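Local structure of polysaccharide deacetylase-like protein (Bacillus anthracis, 4V33) at residues A[149-154]-A[208-213]; A[202-207]-A[230-235]. The protein is a putative zinc-containing polysaccharide deacetylase that probably removes acetyl groups from polysaccharide and is required for osmotic stability and maintenance of cell shape. One frame throughout, in Å; residues are numbered along the deposited sequence.

Contact 1 (A[149-154]-A[208-213]); sequences YHAIDD and MKNNMN. With ACT (acetate ion), chain C.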
loop_
_atom_site.group_PDB
_atom_site.type_symbol
_atom_site.label_atom_id
_atom_site.label_comp_id
_atom_site.label_asym_id
_atom_site.label_seq_id
_atom_site.Cartn_x
_atom_site.Cartn_y
_atom_site.Cartn_z
ATOM N N TYR A 149 -6.659 -4.951 -12.345
ATOM C CA TYR A 149 -7.776 -5.590 -13.033
ATOM C C TYR A 149 -8.419 -4.629 -14.015
ATOM O O TYR A 149 -8.228 -3.411 -13.923
ATOM C CB TYR A 149 -8.838 -6.007 -12.024
ATOM C CG TYR A 149 -8.441 -7.137 -11.108
ATOM C CD1 TYR A 149 -8.630 -8.464 -11.498
ATOM C CD2 TYR A 149 -7.905 -6.895 -9.854
ATOM C CE1 TYR A 149 -8.291 -9.507 -10.677
ATOM C CE2 TYR A 149 -7.553 -7.939 -9.015
ATOM C CZ TYR A 149 -7.756 -9.241 -9.423
ATOM O OH TYR A 149 -7.408 -10.266 -8.580
ATOM N N HIS A 150 -9.170 -5.175 -14.969
ATOM C CA HIS A 150 -9.987 -4.380 -15.870
ATOM C C HIS A 150 -11.450 -4.800 -15.766
ATOM O O HIS A 150 -12.162 -4.323 -14.884
ATOM C CB HIS A 150 -9.464 -4.476 -17.300
ATOM C CG HIS A 150 -8.233 -3.661 -17.529
ATOM N ND1 HIS A 150 -6.984 -4.057 -17.097
ATOM C CD2 HIS A 150 -8.067 -2.445 -18.103
ATOM C CE1 HIS A 150 -6.097 -3.131 -17.423
ATOM N NE2 HIS A 150 -6.729 -2.139 -18.022
ATOM N N ALA A 151 -11.897 -5.692 -16.646
ATOM C CA ALA A 151 -13.277 -6.165 -16.611
ATOM C C ALA A 151 -13.408 -7.337 -15.642
ATOM O O ALA A 151 -12.543 -8.212 -15.598
ATOM C CB ALA A 151 -13.723 -6.586 -17.999
ATOM N N ILE A 152 -14.468 -7.324 -14.839
ATOM C CA ILE A 152 -14.840 -8.479 -14.021
ATOM C C ILE A 152 -16.173 -8.975 -14.553
ATOM O O ILE A 152 -17.238 -8.487 -14.181
ATOM C CB ILE A 152 -14.946 -8.132 -12.530
ATOM C CG1 ILE A 152 -13.648 -7.474 -12.038
ATOM C CG2 ILE A 152 -15.249 -9.394 -11.719
ATOM C CD1 ILE A 152 -12.414 -8.374 -12.123
ATOM N N ASP A 153 -16.118 -9.925 -15.476
ATOM C CA ASP A 153 -17.331 -10.394 -16.133
ATOM C C ASP A 153 -17.014 -11.711 -16.802
ATOM O O ASP A 153 -15.838 -12.010 -17.034
ATOM C CB ASP A 153 -17.805 -9.383 -17.189
ATOM C CG ASP A 153 -19.295 -9.463 -17.452
ATOM O OD1 ASP A 153 -19.935 -10.440 -17.010
ATOM O OD2 ASP A 153 -19.830 -8.544 -18.111
ATOM N N ASP A 154 -18.057 -12.489 -17.095
ATOM C CA ASP A 154 -17.922 -13.720 -17.869
ATOM C C ASP A 154 -17.791 -13.321 -19.323
ATOM O O ASP A 154 -18.680 -12.673 -19.878
ATOM C CB ASP A 154 -19.139 -14.647 -17.687
ATOM C CG ASP A 154 -19.377 -15.024 -16.231
ATOM O OD1 ASP A 154 -18.449 -15.554 -15.586
ATOM O OD2 ASP A 154 -20.492 -14.780 -15.725
ATOM N N MET A 208 -15.642 0.379 -15.760
ATOM C CA MET A 208 -16.662 -0.414 -16.431
ATOM C C MET A 208 -17.801 -0.760 -15.475
ATOM O O MET A 208 -17.577 -1.010 -14.284
ATOM C CB MET A 208 -16.054 -1.700 -16.986
ATOM C CG MET A 208 -15.126 -1.455 -18.152
ATOM S SD MET A 208 -14.395 -3.001 -18.734
ATOM C CE MET A 208 -12.721 -2.785 -18.154
ATOM N N LYS A 209 -19.013 -0.799 -16.016
ATOM C CA LYS A 209 -20.200 -1.162 -15.255
ATOM C C LYS A 209 -20.022 -2.518 -14.578
ATOM O O LYS A 209 -20.472 -2.726 -13.441
ATOM C CB LYS A 209 -21.412 -1.208 -16.188
ATOM C CG LYS A 209 -22.726 -1.573 -15.519
ATOM C CD LYS A 209 -23.252 -0.409 -14.718
ATOM C CE LYS A 209 -24.746 -0.538 -14.453
ATOM N NZ LYS A 209 -25.261 0.711 -13.835
ATOM N N ASN A 210 -19.344 -3.436 -15.263
ATOM C CA ASN A 210 -19.157 -4.775 -14.707
ATOM C C ASN A 210 -18.343 -4.789 -13.417
ATOM O O ASN A 210 -18.335 -5.786 -12.707
ATOM C CB ASN A 210 -18.559 -5.744 -15.745
ATOM C CG ASN A 210 -17.168 -5.336 -16.200
ATOM O OD1 ASN A 210 -16.275 -5.089 -15.389
ATOM N ND2 ASN A 210 -16.986 -5.240 -17.515
ATOM N N ASN A 211 -17.675 -3.685 -13.097
ATOM C CA ASN A 211 -16.952 -3.631 -11.830
ATOM C C ASN A 211 -17.897 -3.671 -10.625
ATOM O O ASN A 211 -17.466 -3.925 -9.501
ATOM C CB ASN A 211 -16.015 -2.423 -11.765
ATOM C CG ASN A 211 -14.732 -2.621 -12.578
ATOM O OD1 ASN A 211 -13.767 -1.891 -12.399
ATOM N ND2 ASN A 211 -14.722 -3.602 -13.470
ATOM N N MET A 212 -19.189 -3.454 -10.857
ATOM C CA MET A 212 -20.174 -3.723 -9.806
ATOM C C MET A 212 -20.157 -5.196 -9.381
ATOM O O MET A 212 -20.503 -5.511 -8.242
ATOM C CB MET A 212 -21.586 -3.293 -10.222
ATOM C CG MET A 212 -21.771 -1.779 -10.291
ATOM S SD MET A 212 -21.575 -0.975 -8.683
ATOM C CE MET A 212 -23.163 -1.328 -7.933
ATOM N N ASN A 213 -19.751 -6.090 -10.282
ATOM C CA ASN A 213 -19.565 -7.496 -9.902
ATOM C C ASN A 213 -18.450 -7.661 -8.876
ATOM O O ASN A 213 -18.579 -8.449 -7.934
ATOM C CB ASN A 213 -19.254 -8.369 -11.120
ATOM C CG ASN A 213 -20.412 -8.446 -12.092
ATOM O OD1 ASN A 213 -21.579 -8.399 -11.696
ATOM N ND2 ASN A 213 -20.094 -8.564 -13.376
HETATM C C ACT C . -4.828 1.029 -18.765
HETATM O O ACT C . -5.826 0.589 -18.134
HETATM O OXT ACT C . -4.986 1.375 -19.966
HETATM C CH3 ACT C . -3.491 1.138 -18.109
HETATM O O HOH W 1 -19.042 -6.324 -19.273
HETATM O O HOH W 2 -22.012 -7.996 -15.709
#

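Contact 2 (A[202-207]-A[230-235]); sequences VTFDDG and ATEYMI. With ZN (zinc ion), chain D.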
loop_
_atom_site.group_PDB
_atom_site.type_symbol
_atom_site.label_atom_id
_atom_site.label_comp_id
_atom_site.label_asym_id
_atom_site.label_seq_id
_atom_site.Cartn_x
_atom_site.Cartn_y
_atom_site.Cartn_z
ATOM N N VAL A 202 -5.609 -3.569 -4.364
ATOM C CA VAL A 202 -6.417 -4.063 -5.468
ATOM C C VAL A 202 -6.906 -2.845 -6.255
ATOM O O VAL A 202 -7.539 -1.951 -5.680
ATOM C CB VAL A 202 -7.626 -4.862 -4.962
ATOM C CG1 VAL A 202 -8.476 -5.359 -6.135
ATOM C CG2 VAL A 202 -7.159 -6.039 -4.085
ATOM N N THR A 203 -6.590 -2.799 -7.551
ATOM C CA THR A 203 -7.038 -1.680 -8.393
ATOM C C THR A 203 -7.726 -2.169 -9.660
ATOM O O THR A 203 -7.417 -3.254 -10.176
ATOM C CB THR A 203 -5.891 -0.683 -8.791
ATOM O OG1 THR A 203 -5.120 -1.210 -9.880
ATOM C CG2 THR A 203 -4.978 -0.374 -7.604
ATOM N N PHE A 204 -8.633 -1.333 -10.159
ATOM C CA PHE A 204 -9.399 -1.586 -11.377
ATOM C C PHE A 204 -9.258 -0.394 -12.290
ATOM O O PHE A 204 -9.352 0.756 -11.837
ATOM C CB PHE A 204 -10.883 -1.743 -11.044
ATOM C CG PHE A 204 -11.177 -2.882 -10.128
ATOM C CD1 PHE A 204 -11.154 -2.698 -8.757
ATOM C CD2 PHE A 204 -11.480 -4.139 -10.634
ATOM C CE1 PHE A 204 -11.419 -3.747 -7.884
ATOM C CE2 PHE A 204 -11.748 -5.200 -9.765
ATOM C CZ PHE A 204 -11.717 -5.001 -8.387
ATOM N N ASP A 205 -9.062 -0.666 -13.575
ATOM C CA ASP A 205 -8.946 0.404 -14.560
ATOM C C ASP A 205 -10.186 0.526 -15.422
ATOM O O ASP A 205 -10.639 -0.469 -16.005
ATOM C CB ASP A 205 -7.743 0.172 -15.482
ATOM C CG ASP A 205 -6.415 0.482 -14.809
ATOM O OD1 ASP A 205 -6.386 0.683 -13.584
ATOM O OD2 ASP A 205 -5.392 0.530 -15.522
ATOM N N ASP A 206 -10.696 1.760 -15.473
ATOM C CA ASP A 206 -11.616 2.322 -16.484
ATOM C C ASP A 206 -12.994 2.720 -15.967
ATOM O O ASP A 206 -13.593 3.673 -16.479
ATOM C CB ASP A 206 -11.787 1.473 -17.757
ATOM C CG ASP A 206 -10.494 1.281 -18.538
ATOM O OD1 ASP A 206 -9.419 1.846 -18.185
ATOM O OD2 ASP A 206 -10.574 0.534 -19.538
ATOM N N GLY A 207 -13.504 2.010 -14.968
ATOM C CA GLY A 207 -14.843 2.277 -14.478
ATOM C C GLY A 207 -15.923 1.595 -15.297
ATOM O O GLY A 207 -16.994 2.157 -15.517
ATOM N N ALA A 230 -10.681 -1.288 -2.223
ATOM C CA ALA A 230 -10.076 -1.310 -3.545
ATOM C C ALA A 230 -10.145 0.065 -4.178
ATOM O O ALA A 230 -10.923 0.916 -3.745
ATOM C CB ALA A 230 -10.791 -2.336 -4.450
ATOM N N THR A 231 -9.323 0.268 -5.203
ATOM C CA THR A 231 -9.283 1.534 -5.940
ATOM C C THR A 231 -9.869 1.334 -7.334
ATOM O O THR A 231 -9.522 0.382 -8.030
ATOM C CB THR A 231 -7.835 2.019 -6.094
ATOM O OG1 THR A 231 -7.278 2.264 -4.794
ATOM C CG2 THR A 231 -7.767 3.299 -6.922
ATOM N N GLU A 232 -10.767 2.232 -7.731
ATOM C CA GLU A 232 -11.298 2.238 -9.083
ATOM C C GLU A 232 -10.749 3.477 -9.762
ATOM O O GLU A 232 -10.931 4.582 -9.257
ATOM C CB GLU A 232 -12.826 2.321 -9.054
ATOM C CG GLU A 232 -13.463 2.463 -10.441
ATOM C CD GLU A 232 -13.361 1.183 -11.236
ATOM O OE1 GLU A 232 -13.935 0.169 -10.771
ATOM O OE2 GLU A 232 -12.697 1.184 -12.299
ATOM N N TYR A 233 -10.064 3.296 -10.885
ATOM C CA TYR A 233 -9.587 4.434 -11.656
ATOM C C TYR A 233 -10.590 4.708 -12.772
ATOM O O TYR A 233 -10.642 3.993 -13.765
ATOM C CB TYR A 233 -8.224 4.133 -12.256
ATOM C CG TYR A 233 -7.060 3.958 -11.293
ATOM C CD1 TYR A 233 -6.512 5.047 -10.620
ATOM C CD2 TYR A 233 -6.466 2.709 -11.119
ATOM C CE1 TYR A 233 -5.411 4.893 -9.776
ATOM C CE2 TYR A 233 -5.369 2.543 -10.287
ATOM C CZ TYR A 233 -4.841 3.640 -9.635
ATOM O OH TYR A 233 -3.745 3.481 -8.827
ATOM N N MET A 234 -11.386 5.758 -12.596
ATOM C CA MET A 234 -12.525 6.045 -13.458
ATOM C C MET A 234 -12.146 6.937 -14.634
ATOM O O MET A 234 -11.512 7.982 -14.442
ATOM C CB MET A 234 -13.593 6.763 -12.621
ATOM C CG MET A 234 -14.872 7.108 -13.369
ATOM S SD MET A 234 -15.927 5.648 -13.478
ATOM C CE MET A 234 -16.492 5.768 -15.181
ATOM N N ILE A 235 -12.521 6.535 -15.849
ATOM C CA ILE A 235 -12.456 7.451 -16.987
ATOM C C ILE A 235 -13.574 8.455 -16.748
ATOM O O ILE A 235 -14.748 8.117 -16.865
ATOM C CB ILE A 235 -12.640 6.719 -18.331
ATOM C CG1 ILE A 235 -11.465 5.761 -18.559
ATOM C CG2 ILE A 235 -12.713 7.738 -19.487
ATOM C CD1 ILE A 235 -11.725 4.741 -19.673
HETATM ZN ZN ZN D . -7.441 2.073 -18.971
HETATM O O HOH W 3 -6.232 -0.100 -3.837
HETATM O O HOH W 4 -7.740 0.429 -20.137
#

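Contact 1 (A[149-154]-A[208-213])
The methyl of Met208 and the amides of Asn210, Asn211 and Asn213 close on the backbone of His150, Ala151 and Ile152. Packing is tight here: Met208 CE lies 3.4 Å from His150 C, while SD rests 3.7 Å from Ala151 CB. Beside it, Asn211 ND2 gives an almost straight bond (3.0 Å, 170°) to His150 O, in the carbonyl plane. Asn210 has CG between its backbone N and carbonyl carbon (chi1 63°), and its OD1 accepts Ile152 N at 2.9 Å from above the amide plane. These asparagines belong to the type I turn Met208–Asn211 through which the chain leaves strand 199-206 of the deacetylase domain and enters helix 211-221, pinning the helix start to strand 151-152. Asn213, two residues past the turn, sends ND2 to Ile152 O (3.0 Å), which lies in its own amide plane. Beyond Ile152 the fit becomes looser and wetter. Asp153 meets Asn210 and Asn213 chiefly through water: one molecule donates to OD2 (2.6 Å) and accepts from Asn210 ND2, another accepts from Asn213 ND2 and donates weakly to the same oxygen. The edge of the His150 ring is turned to the zinc site, where NE2 donates to an acetate oxygen (2.9 Å).

Contact 2 (A[202-207]-A[230-235])
Ala230 opens the contact by setting its CB against Val202 CB; the same methyl lies 3.8 Å from Phe204 CE1, at the ring's edge and in its plane. Strands 199-206 and 230-234 run parallel as neighbours in the deacetylase domain, joined through helix 211-221 as a beta-alpha-beta crossover; the axes of the segments 202-206 and 230-234 are 15° apart. Thr231 bonds in both directions: its N donates to Val202 O and its O accepts Phe204 N, both nearly along the C=O axis. A water links Thr231 OG1 with Val202 O. Thr231 CB lies beside Thr203 CG2, and Thr231 CG2 sits 3.9 Å above the centre of the Tyr233 ring. Glu232 leaves by the opposite face with Phe204. Its CG is anti to the backbone N (chi1 175°), a bend at chi2 places CD on the Gly207 side, and the side chain crosses Phe204 at about a right angle, OE1 3.6 Å from Phe204 CB; OE2 takes a weak bond from Gly207 N. Tyr233 continues the ladder, its N giving a straight bond to Phe204 O (2.8 Å, 174°) and its O receiving Asp206 N. Its ring lies alongside Asp205, CD2 3.2 Å from OD1, with the carboxylate steeply inclined to the ring; OD2 of that aspartate forms a salt bridge with Arg343. Met234 folds its CE back near the carbonyls of Asp206 and Gly207. Ile235 N closes the pairing on Asp206 O from above the carbonyl plane, a longer bond of 3.1 Å, and its CD1 packs against Asp206 CB at 3.8 Å. A positive phi at Asp206 interrupts the regular strand, and its side chain shares a face with Asp205. His264 and His268 complete the protein ligands of the zinc, to which Asp206 OD1 binds at 2.1 Å, while OD2 accepts a hydrogen bond from the metal-bound water.

In the fold
After the N-terminal antiparallel sheet, which includes strands 74-81 and 115-124, the chain enters the deacetylase domain and leaves strand 146-149 through residues 149-154. Contact 1 brings residues 208-213 back to this point, closing a loop of 53 residues that contains helix 167-179 and strand 199-206. Contact 2 closes a shorter loop of 22 residues, half of them in helix 211-221. The two cross, because residues 202-207 lie within the first loop and residues 208-213 within the second. Probable backbone bonds from Tyr149 to Thr203 and Asp205 join them directly. Together they hold the start of helix 211-221 against strand 151-152 and tie neighbouring strands of the parallel sheet at their zinc-site ends.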